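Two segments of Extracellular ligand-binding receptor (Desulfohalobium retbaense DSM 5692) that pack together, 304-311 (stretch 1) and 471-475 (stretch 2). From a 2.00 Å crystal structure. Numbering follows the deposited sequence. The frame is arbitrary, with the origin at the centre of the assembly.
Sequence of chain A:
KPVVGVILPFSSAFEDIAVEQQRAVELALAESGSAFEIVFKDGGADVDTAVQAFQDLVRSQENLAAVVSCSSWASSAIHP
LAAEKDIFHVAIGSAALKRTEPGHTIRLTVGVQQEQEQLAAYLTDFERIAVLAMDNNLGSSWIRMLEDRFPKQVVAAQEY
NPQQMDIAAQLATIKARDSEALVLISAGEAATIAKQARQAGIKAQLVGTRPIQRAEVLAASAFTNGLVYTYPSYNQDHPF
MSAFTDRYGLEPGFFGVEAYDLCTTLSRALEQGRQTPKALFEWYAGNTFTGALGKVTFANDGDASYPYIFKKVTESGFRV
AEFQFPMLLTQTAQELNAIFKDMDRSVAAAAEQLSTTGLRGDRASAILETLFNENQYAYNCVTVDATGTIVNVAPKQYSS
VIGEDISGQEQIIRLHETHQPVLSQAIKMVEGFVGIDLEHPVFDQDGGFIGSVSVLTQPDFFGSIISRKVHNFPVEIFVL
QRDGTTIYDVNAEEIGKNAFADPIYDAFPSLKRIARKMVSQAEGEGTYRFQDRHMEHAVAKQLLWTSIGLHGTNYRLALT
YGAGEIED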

# COMPACT_ATOMS: atom_id res chain seq x y z
N ALA A 304 12.02 0.19 7.98
CA ALA A 304 11.83 1.29 7.04
C ALA A 304 10.48 1.20 6.33
O ALA A 304 9.94 0.12 6.11
N SER A 305 9.97 2.35 5.91
CA SER A 305 8.80 2.41 5.05
C SER A 305 9.00 3.53 4.03
O SER A 305 9.49 4.62 4.35
N TYR A 306 8.64 3.25 2.78
CA TYR A 306 8.66 4.25 1.73
C TYR A 306 7.74 3.77 0.59
O TYR A 306 7.48 2.56 0.47
N PRO A 307 7.23 4.70 -0.21
CA PRO A 307 6.20 4.25 -1.16
C PRO A 307 6.72 3.39 -2.33
O PRO A 307 7.90 3.44 -2.69
N TYR A 308 5.81 2.57 -2.86
CA TYR A 308 6.02 1.71 -4.02
C TYR A 308 5.04 2.11 -5.13
O TYR A 308 3.95 2.68 -4.87
N ILE A 309 5.42 1.76 -6.36
CA ILE A 309 4.56 1.94 -7.51
C ILE A 309 4.56 0.66 -8.34
O ILE A 309 5.40 -0.24 -8.16
N PHE A 310 3.64 0.63 -9.28
CA PHE A 310 3.71 -0.34 -10.36
C PHE A 310 4.60 0.11 -11.50
O PHE A 310 4.57 1.27 -11.93
N LYS A 311 5.45 -0.82 -11.92
CA LYS A 311 6.30 -0.65 -13.06
C LYS A 311 6.08 -1.77 -14.06
O LYS A 311 5.44 -2.78 -13.75
N HIS A 471 -2.89 3.72 0.52
CA HIS A 471 -1.81 3.37 1.43
C HIS A 471 -0.55 2.87 0.68
O HIS A 471 -0.56 1.85 -0.03
N ASN A 472 0.52 3.66 0.81
CA ASN A 472 1.89 3.37 0.37
C ASN A 472 2.12 3.57 -1.13
O ASN A 472 3.20 3.33 -1.62
N PHE A 473 1.11 4.09 -1.82
CA PHE A 473 1.29 4.58 -3.19
C PHE A 473 1.59 6.06 -3.09
O PHE A 473 1.02 6.75 -2.23
N PRO A 474 2.44 6.58 -3.98
CA PRO A 474 2.70 8.03 -3.92
C PRO A 474 1.63 8.83 -4.66
O PRO A 474 1.89 9.42 -5.69
N VAL A 475 0.43 8.86 -4.13
CA VAL A 475 -0.69 9.54 -4.75
C VAL A 475 -1.53 10.11 -3.63
O VAL A 475 -1.42 9.66 -2.51

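The contact is small, burying 323 Å² in total, and it is pinned by one backbone hydrogen bond. Tyr308 N donates to Asn472 O at 3.0 Å, with an N-H...O angle of 156°. The same carbonyl lies against Pro307, where Pro307 CA is 3.2 Å from Asn472 O.

Pro474 is one bump of the second stretch. Pro474 CD fits between two side chains and a carbonyl of the first stretch: it lies 4.1 Å from Pro307 CB, 3.5 Å from Ile309 CG2 and 3.3 Å from Tyr308 O. Both prolines have C-gamma endo pucker. Ile309 is in the p, t rotamer. Its CG2 meets Pro474, while the end of the side chain leads away.

Phe473 starts with CA-to-CB pointing away, but chi1 m brings its ring back. Phe310, also m, starts sideways and its end comes nearer. The rings meet with Phe310 CE2 3.7 Å from Phe473 CE1, near the plane of the Phe473 ring and at its edge. Phe473 CD1 also lies 3.7 Å from Tyr308 O.

Tyr308, chi1 m, starts sideways and sends its ring away. Tyr306, chi1 p, points away. The CA-to-CB bond of Ser305 (t) points toward the second stretch and that of Asn472 (m) runs sideways, but Ser305 OG stays 4.0 Å from Asn472 OD1, and no side-chain hydrogen bond crosses the contact.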

# COMPACT_ATOMS: atom_id res chain seq x y z
CB ALA A 304 12.95 1.31 6.00
CB SER A 305 7.54 2.64 5.90
OG SER A 305 6.47 3.12 5.13
CB TYR A 306 10.07 4.50 1.21
CG TYR A 306 10.98 3.31 1.10
CD1 TYR A 306 11.81 2.94 2.14
CD2 TYR A 306 11.06 2.58 -0.09
CE1 TYR A 306 12.68 1.90 2.04
CE2 TYR A 306 11.93 1.49 -0.20
CZ TYR A 306 12.73 1.15 0.88
OH TYR A 306 13.64 0.13 0.84
CB PRO A 307 5.59 5.56 -1.66
CG PRO A 307 6.70 6.62 -1.42
CD PRO A 307 7.40 6.17 -0.19
CB TYR A 308 5.80 0.20 -3.70
CG TYR A 308 6.97 -0.54 -3.08
CD1 TYR A 308 7.69 -0.00 -2.03
CD2 TYR A 308 7.33 -1.78 -3.54
CE1 TYR A 308 8.75 -0.69 -1.46
CE2 TYR A 308 8.38 -2.47 -2.99
CZ TYR A 308 9.10 -1.89 -1.94
OH TYR A 308 10.15 -2.54 -1.38
CB ILE A 309 4.99 3.07 -8.43
CG1 ILE A 309 6.49 2.94 -8.76
CG2 ILE A 309 4.67 4.37 -7.78
CD1 ILE A 309 6.94 3.73 -9.98
CB PHE A 310 2.31 -0.62 -10.88
CG PHE A 310 1.53 -1.49 -9.96
CD1 PHE A 310 1.75 -2.85 -9.94
CD2 PHE A 310 0.58 -0.95 -9.11
CE1 PHE A 310 1.03 -3.68 -9.08
CE2 PHE A 310 -0.15 -1.77 -8.25
CZ PHE A 310 0.09 -3.13 -8.24
CB LYS A 311 7.76 -0.60 -12.62
CG LYS A 311 8.04 0.64 -11.84
CD LYS A 311 9.51 0.82 -11.52
CE LYS A 311 10.29 1.54 -12.64
NZ LYS A 311 11.71 1.64 -12.24
CB HIS A 471 -2.34 2.32 2.44
CG HIS A 471 -1.40 2.04 3.58
ND1 HIS A 471 -0.73 3.05 4.25
CD2 HIS A 471 -1.01 0.88 4.15
CE1 HIS A 471 0.04 2.51 5.17
NE2 HIS A 471 -0.11 1.20 5.14
CB ASN A 472 2.32 1.94 0.81
CG ASN A 472 2.67 1.86 2.29
OD1 ASN A 472 3.27 2.77 2.83
ND2 ASN A 472 2.30 0.76 2.95
CB PHE A 473 0.05 4.37 -4.05
CG PHE A 473 -0.24 2.94 -4.39
CD1 PHE A 473 0.35 2.35 -5.48
CD2 PHE A 473 -1.11 2.17 -3.60
CE1 PHE A 473 0.09 1.01 -5.81
CE2 PHE A 473 -1.39 0.83 -3.93
CZ PHE A 473 -0.77 0.26 -5.04
CB PRO A 474 4.06 8.16 -4.61
CG PRO A 474 3.97 7.10 -5.71
CD PRO A 474 3.28 5.91 -4.99
CB VAL A 475 -1.61 8.59 -5.63
CG1 VAL A 475 -0.80 7.77 -6.59
CG2 VAL A 475 -2.46 7.67 -4.73